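PDB 4V33: polysaccharide deacetylase-like protein from Bacillus anthracis, which is a putative zinc-dependent polysaccharide deacetylase, required for osmotic stability and for maintaining cell shape, that probably removes acetyl groups from a cell-wall polysaccharide. Local coordinates for residues A[210-213]-A[214-218]; A[173-176]-A[177-181]; A[332-335]-A[336-339]. One frame throughout, in Å; residues are numbered along the deposited sequence.

Interaction 1 (A[210-213]-A[214-218])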
loop_
_atom_site.group_PDB
_atom_site.type_symbol
_atom_site.label_atom_id
_atom_site.label_comp_id
_atom_site.label_asym_id
_atom_site.label_seq_id
_atom_site.Cartn_x
_atom_site.Cartn_y
_atom_site.Cartn_z
ATOM N N ASN A 210 14.264 -19.675 5.332
ATOM C CA ASN A 210 15.100 -18.944 4.381
ATOM C C ASN A 210 14.698 -17.482 4.215
ATOM O O ASN A 210 15.459 -16.694 3.668
ATOM C CB ASN A 210 15.164 -19.655 3.016
ATOM C CG ASN A 210 13.810 -19.737 2.330
ATOM O OD1 ASN A 210 13.108 -18.737 2.177
ATOM N ND2 ASN A 210 13.427 -20.946 1.931
ATOM N N ASN A 211 13.518 -17.108 4.700
ATOM C CA ASN A 211 13.133 -15.701 4.635
ATOM C C ASN A 211 14.021 -14.820 5.518
ATOM O O ASN A 211 14.035 -13.598 5.369
ATOM C CB ASN A 211 11.650 -15.506 4.961
ATOM C CG ASN A 211 10.730 -15.891 3.799
ATOM O OD1 ASN A 211 9.563 -15.526 3.787
ATOM N ND2 ASN A 211 11.252 -16.630 2.829
ATOM N N MET A 212 14.788 -15.433 6.417
ATOM C CA MET A 212 15.836 -14.685 7.115
ATOM C C MET A 212 16.867 -14.112 6.135
ATOM O O MET A 212 17.492 -13.092 6.426
ATOM C CB MET A 212 16.521 -15.531 8.194
ATOM C CG MET A 212 15.636 -15.815 9.404
ATOM S SD MET A 212 15.183 -14.317 10.311
ATOM C CE MET A 212 16.686 -14.018 11.239
ATOM N N ASN A 213 17.040 -14.756 4.980
ATOM C CA ASN A 213 17.898 -14.186 3.933
ATOM C C ASN A 213 17.338 -12.873 3.398
ATOM O O ASN A 213 18.092 -11.926 3.153
ATOM C CB ASN A 213 18.081 -15.162 2.767
ATOM C CG ASN A 213 18.840 -16.409 3.166
ATOM O OD1 ASN A 213 19.717 -16.369 4.031
ATOM N ND2 ASN A 213 18.504 -17.528 2.534
ATOM N N ALA A 214 16.019 -12.819 3.208
ATOM C CA ALA A 214 15.370 -11.586 2.768
ATOM C C ALA A 214 15.528 -10.495 3.817
ATOM O O ALA A 214 15.834 -9.353 3.494
ATOM C CB ALA A 214 13.897 -11.830 2.464
ATOM N N PHE A 215 15.316 -10.861 5.078
ATOM C CA PHE A 215 15.524 -9.961 6.202
ATOM C C PHE A 215 16.923 -9.340 6.174
ATOM O O PHE A 215 17.080 -8.119 6.263
ATOM C CB PHE A 215 15.278 -10.749 7.499
ATOM C CG PHE A 215 15.595 -9.997 8.759
ATOM C CD1 PHE A 215 15.087 -8.725 8.985
ATOM C CD2 PHE A 215 16.375 -10.589 9.743
ATOM C CE1 PHE A 215 15.376 -8.045 10.153
ATOM C CE2 PHE A 215 16.668 -9.912 10.919
ATOM C CZ PHE A 215 16.163 -8.640 11.125
ATOM N N HIS A 216 17.938 -10.182 6.038
ATOM C CA HIS A 216 19.314 -9.701 6.008
ATOM C C HIS A 216 19.594 -8.786 4.817
ATOM O O HIS A 216 20.332 -7.812 4.945
ATOM C CB HIS A 216 20.282 -10.884 6.022
ATOM C CG HIS A 216 20.226 -11.682 7.286
ATOM N ND1 HIS A 216 20.504 -13.030 7.329
ATOM C CD2 HIS A 216 19.927 -11.319 8.555
ATOM C CE1 HIS A 216 20.372 -13.466 8.569
ATOM N NE2 HIS A 216 20.022 -12.447 9.334
ATOM N N VAL A 217 19.006 -9.094 3.663
ATOM C CA VAL A 217 19.166 -8.244 2.482
ATOM C C VAL A 217 18.530 -6.879 2.736
ATOM O O VAL A 217 19.104 -5.836 2.413
ATOM C CB VAL A 217 18.538 -8.896 1.236
ATOM C CG1 VAL A 217 18.346 -7.875 0.124
ATOM C CG2 VAL A 217 19.395 -10.073 0.758
ATOM N N LEU A 218 17.338 -6.884 3.324
ATOM C CA LEU A 218 16.674 -5.624 3.645
ATOM C C LEU A 218 17.444 -4.791 4.684
ATOM O O LEU A 218 17.515 -3.559 4.577
ATOM C CB LEU A 218 15.224 -5.872 4.071
ATOM C CG LEU A 218 14.319 -6.412 2.960
ATOM C CD1 LEU A 218 12.926 -6.727 3.522
ATOM C CD2 LEU A 218 14.232 -5.422 1.797
HETATM O O HOH W 1 21.384 -14.241 4.898
#

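Interaction 2 (A[173-176]-A[177-181]). With ACT (acetate ion), chain E.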
loop_
_atom_site.group_PDB
_atom_site.type_symbol
_atom_site.label_atom_id
_atom_site.label_comp_id
_atom_site.label_asym_id
_atom_site.label_seq_id
_atom_site.Cartn_x
_atom_site.Cartn_y
_atom_site.Cartn_z
ATOM N N GLN A 173 16.363 -6.920 -7.017
ATOM C CA GLN A 173 14.987 -6.430 -7.110
ATOM C C GLN A 173 14.714 -5.347 -6.069
ATOM O O GLN A 173 14.142 -4.294 -6.384
ATOM C CB GLN A 173 14.012 -7.601 -6.984
ATOM C CG GLN A 173 14.068 -8.519 -8.206
ATOM C CD GLN A 173 13.538 -9.920 -7.930
ATOM O OE1 GLN A 173 12.815 -10.154 -6.961
ATOM N NE2 GLN A 173 13.898 -10.859 -8.792
ATOM N N MET A 174 15.143 -5.590 -4.836
ATOM C CA MET A 174 14.981 -4.587 -3.789
ATOM C C MET A 174 15.814 -3.338 -4.080
ATOM O O MET A 174 15.386 -2.215 -3.797
ATOM C CB MET A 174 15.320 -5.169 -2.423
ATOM C CG MET A 174 14.402 -6.301 -1.992
ATOM S SD MET A 174 12.648 -5.846 -1.808
ATOM C CE MET A 174 11.962 -6.459 -3.346
ATOM N N LYS A 175 16.993 -3.529 -4.663
ATOM C CA LYS A 175 17.833 -2.391 -5.024
ATOM C C LYS A 175 17.142 -1.553 -6.093
ATOM O O LYS A 175 17.268 -0.321 -6.106
ATOM C CB LYS A 175 19.210 -2.858 -5.518
ATOM C CG LYS A 175 20.168 -1.722 -5.839
ATOM C CD LYS A 175 21.533 -2.256 -6.230
ATOM C CE LYS A 175 22.562 -1.136 -6.390
ATOM N NZ LYS A 175 22.291 -0.266 -7.567
ATOM N N TYR A 176 16.413 -2.214 -6.989
ATOM C CA TYR A 176 15.628 -1.482 -7.979
ATOM C C TYR A 176 14.602 -0.578 -7.286
ATOM O O TYR A 176 14.439 0.586 -7.661
ATOM C CB TYR A 176 14.954 -2.424 -8.989
ATOM C CG TYR A 176 14.163 -1.670 -10.038
ATOM C CD1 TYR A 176 12.835 -1.336 -9.817
ATOM C CD2 TYR A 176 14.751 -1.266 -11.230
ATOM C CE1 TYR A 176 12.109 -0.619 -10.755
ATOM C CE2 TYR A 176 14.027 -0.551 -12.177
ATOM C CZ TYR A 176 12.705 -0.239 -11.929
ATOM O OH TYR A 176 11.978 0.475 -12.861
ATOM N N LEU A 177 13.922 -1.105 -6.273
ATOM C CA LEU A 177 12.963 -0.298 -5.524
ATOM C C LEU A 177 13.662 0.896 -4.864
ATOM O O LEU A 177 13.159 2.034 -4.888
ATOM C CB LEU A 177 12.252 -1.155 -4.476
ATOM C CG LEU A 177 11.452 -2.332 -5.030
ATOM C CD1 LEU A 177 10.717 -3.043 -3.897
ATOM C CD2 LEU A 177 10.466 -1.843 -6.078
ATOM N N LYS A 178 14.821 0.632 -4.268
ATOM C CA LYS A 178 15.600 1.660 -3.581
ATOM C C LYS A 178 16.040 2.755 -4.534
ATOM O O LYS A 178 15.944 3.943 -4.212
ATOM C CB LYS A 178 16.832 1.039 -2.912
ATOM C CG LYS A 178 17.736 2.026 -2.179
ATOM C CD LYS A 178 18.863 1.294 -1.459
ATOM C CE LYS A 178 19.776 2.278 -0.727
ATOM N NZ LYS A 178 20.843 1.580 0.051
ATOM N N ASP A 179 16.519 2.357 -5.710
ATOM C CA ASP A 179 17.046 3.301 -6.684
ATOM C C ASP A 179 15.982 4.090 -7.446
ATOM O O ASP A 179 16.300 5.093 -8.094
ATOM C CB ASP A 179 17.939 2.573 -7.693
ATOM C CG ASP A 179 19.215 2.062 -7.073
ATOM O OD1 ASP A 179 19.531 2.484 -5.941
ATOM O OD2 ASP A 179 19.899 1.247 -7.726
ATOM N N ASN A 180 14.731 3.654 -7.368
ATOM C CA ASN A 180 13.681 4.262 -8.184
ATOM C C ASN A 180 12.576 4.925 -7.382
ATOM O O ASN A 180 11.508 5.209 -7.912
ATOM C CB ASN A 180 13.110 3.257 -9.182
ATOM C CG ASN A 180 14.060 3.006 -10.329
ATOM O OD1 ASN A 180 14.099 3.774 -11.295
ATOM N ND2 ASN A 180 14.868 1.959 -10.211
ATOM N N GLY A 181 12.849 5.163 -6.106
ATOM C CA GLY A 181 11.990 6.000 -5.289
ATOM C C GLY A 181 10.688 5.371 -4.842
ATOM O O GLY A 181 9.736 6.080 -4.535
HETATM C C ACT E . 9.818 3.117 -12.081
HETATM O O ACT E . 9.911 1.911 -11.772
HETATM O OXT ACT E . 8.929 3.759 -11.485
HETATM C CH3 ACT E . 10.716 3.749 -13.105
#

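Interaction 3 (A[332-335]-A[336-339])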
loop_
_atom_site.group_PDB
_atom_site.type_symbol
_atom_site.label_atom_id
_atom_site.label_comp_id
_atom_site.label_asym_id
_atom_site.label_seq_id
_atom_site.Cartn_x
_atom_site.Cartn_y
_atom_site.Cartn_z
ATOM N N LYS A 332 -11.177 0.909 -5.663
ATOM C CA LYS A 332 -12.351 1.157 -6.497
ATOM C C LYS A 332 -13.612 1.363 -5.676
ATOM O O LYS A 332 -14.643 1.760 -6.211
ATOM C CB LYS A 332 -12.568 -0.006 -7.471
ATOM C CG LYS A 332 -11.387 -0.269 -8.390
ATOM C CD LYS A 332 -11.705 -1.370 -9.389
ATOM C CE LYS A 332 -10.489 -1.702 -10.242
ATOM N NZ LYS A 332 -10.798 -2.712 -11.295
ATOM N N GLY A 333 -13.527 1.083 -4.379
ATOM C CA GLY A 333 -14.675 1.175 -3.500
ATOM C C GLY A 333 -15.647 0.028 -3.696
ATOM O O GLY A 333 -16.815 0.127 -3.318
ATOM N N GLU A 334 -15.166 -1.061 -4.290
ATOM C CA GLU A 334 -15.998 -2.237 -4.521
ATOM C C GLU A 334 -16.145 -3.046 -3.231
ATOM O O GLU A 334 -15.259 -3.017 -2.377
ATOM C CB GLU A 334 -15.416 -3.085 -5.658
ATOM C CG GLU A 334 -15.622 -2.448 -7.029
ATOM C CD GLU A 334 -14.890 -3.164 -8.149
ATOM O OE1 GLU A 334 -14.052 -4.044 -7.865
ATOM O OE2 GLU A 334 -15.154 -2.832 -9.324
ATOM N N PRO A 335 -17.275 -3.758 -3.079
ATOM C CA PRO A 335 -17.550 -4.517 -1.854
ATOM C C PRO A 335 -16.439 -5.482 -1.462
ATOM O O PRO A 335 -16.013 -6.317 -2.275
ATOM C CB PRO A 335 -18.815 -5.303 -2.210
ATOM C CG PRO A 335 -19.501 -4.451 -3.209
ATOM C CD PRO A 335 -18.413 -3.800 -4.017
ATOM N N ASP A 336 -15.976 -5.362 -0.217
ATOM C CA ASP A 336 -14.934 -6.239 0.324
ATOM C C ASP A 336 -13.651 -6.312 -0.517
ATOM O O ASP A 336 -12.943 -7.328 -0.499
ATOM C CB ASP A 336 -15.496 -7.652 0.533
ATOM C CG ASP A 336 -16.611 -7.688 1.551
ATOM O OD1 ASP A 336 -16.578 -6.872 2.495
ATOM O OD2 ASP A 336 -17.521 -8.529 1.409
ATOM N N GLU A 337 -13.339 -5.242 -1.247
ATOM C CA GLU A 337 -12.196 -5.297 -2.158
ATOM C C GLU A 337 -10.871 -5.526 -1.435
ATOM O O GLU A 337 -9.945 -6.105 -1.999
ATOM C CB GLU A 337 -12.123 -4.045 -3.047
ATOM C CG GLU A 337 -11.827 -2.743 -2.312
ATOM C CD GLU A 337 -11.834 -1.539 -3.236
ATOM O OE1 GLU A 337 -12.029 -1.718 -4.460
ATOM O OE2 GLU A 337 -11.646 -0.409 -2.733
ATOM N N LEU A 338 -10.776 -5.092 -0.182
ATOM C CA LEU A 338 -9.524 -5.255 0.557
ATOM C C LEU A 338 -9.304 -6.693 1.013
ATOM O O LEU A 338 -8.212 -7.037 1.475
ATOM C CB LEU A 338 -9.467 -4.312 1.761
ATOM C CG LEU A 338 -9.643 -2.831 1.442
ATOM C CD1 LEU A 338 -9.728 -2.031 2.735
ATOM C CD2 LEU A 338 -8.489 -2.357 0.583
ATOM N N LEU A 339 -10.345 -7.517 0.881
ATOM C CA LEU A 339 -10.278 -8.941 1.206
ATOM C C LEU A 339 -10.125 -9.785 -0.059
ATOM O O LEU A 339 -10.253 -11.010 -0.015
ATOM C CB LEU A 339 -11.548 -9.372 1.957
ATOM C CG LEU A 339 -11.798 -8.629 3.274
ATOM C CD1 LEU A 339 -13.142 -9.000 3.878
ATOM C CD2 LEU A 339 -10.678 -8.905 4.270
#

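Interaction 1 (A[210-213]-A[214-218])
N211 O accepts the amide of F215 (N to O 3.0 Å, 168° at the hydrogen), an i to i+4 bond of helix 211-221. The side-chain ND2 of N211 is held by the carbonyl of H150, with a weak second bond to N210 OD1. M212 follows with a chain bent at chi2 and chi3 (-64° and -79°), which lays it beside F215, both pointing the same way. Its CE stands 3.8 Å from F215 CD2, and SD lies 5.1 Å from the ring centroid in an oblique Met-aromatic contact. M212 O takes the amide of H216 and also sits 3.1 Å above the plane of that imidazole, offset toward the rim. N213 continues the series, its carbonyl oxygen accepting V217 N, while V217 CG2 packs 3.3 Å from the same N213 O. One water donates to N213 OD1 and meets H216 ND1 in the ring plane at 2.9 Å; N213 ND2 is bonded to I152 O. The helix is the crossover of a beta-alpha-beta unit between strands 199-206 and 230-234: M212 and F215 face helix 247-255, A214 and V217 reach F170 of helix 167-179, and N211 and A214 rest on F204.

Interaction 2 (A[173-176]-A[177-181])
The Y176 ring carries the N180 amide on one face, with ND2 3.2 Å above the plane and over its centre, while an acetate oxygen lies at the ring edge near its plane. This is the C-terminal end of helix 167-179, where N180 is the first residue to leave helical geometry and its side chain takes up a carbonyl of the last turn. The amide and ring planes are 29° apart, and N180 ND2 donates to Y176 O (2.9 Å, 166° at the hydrogen) with that oxygen in the amide plane, a bond that fixes the amide's rotation above the ring. The phenol OH of Y176 donates to the acetate O at 2.7 Å. The acetate, probably from the crystallisation liquor, is also bonded to Y182 OH and K198 NZ. On the inner side M174 and L177 lie alongside each other, CE to CD1 3.7 Å, against V202 of strand 199-206; L177 also meets F355 of helix 352-359. At the surface K175 runs extended until its last torsion bends (chi4 -69°), bringing NZ to the syn lone pair of D179 OD2 in a 2.8 Å salt bridge.

Interaction 3 (A[332-335]-A[336-339])
E337 reaches back from the start of the 3-10 segment 337-339 to the backbone of K332, G333 and E334. Its CB lies 3.4 Å from E334 O, the oxygen that also accepts E337 N across the turn. CG is wedged between the backbone N and the carbonyl carbon (chi1 66°) and stays close to that same oxygen. From there the chain runs extended (chi2 -177°), so that CD of E337 arrives 3.3 Å from G333 N and the carboxylate is presented to a row of amides. E337 OE1 takes K332 N at 3.0 Å through its syn lone pair and adds a weak bond from E334 N; the CB atoms of K332 and E334 pack near it. E337 OE2 accepts G333 N at 2.9 Å from above the carboxylate plane, 37° out of it, with a weak second bond from K332 N. Three consecutive backbone amides thus converge on one carboxylate, a grip that would tend to stabilise its negative charge, although E334 OE1 stands only 4.6 Å from OE1 of E337. D336, with the positive phi of the third position of a type II turn, directs its carboxylate to K315 of helix 308-315 in a salt bridge, tying the surface loop to that helix. The backbone from E334 to E337 is a type II beta turn, closed by E337 N to E334 O, with P335 and D336 at its corners, in the connection between strands 320-326 and 341-345.

Overall arrangement
Interactions 1 and 2 belong to neighbouring helices, 211-221 and 167-179, that both pack on strand 199-206; they touch where L218 CD2 meets M174 CG at 3.9 Å. Both are partly buried, combining apolar packing with polar groups, some of them, such as N211 and Q173, buried and bonded to neighbouring parts of the chain. Interaction 1 lies near the start of its helix, with the side chain of N211 about 10 Å from the zinc ion bound by D206, H264 and H268, whereas interaction 2 finishes its helix. Interaction 3, on the opposite side of the chain's centre, is a surface contact in a loop, with its nearest atoms about 20 Å from either of the others. There a carboxylate gathering backbone amides replaces the regular helical bonding.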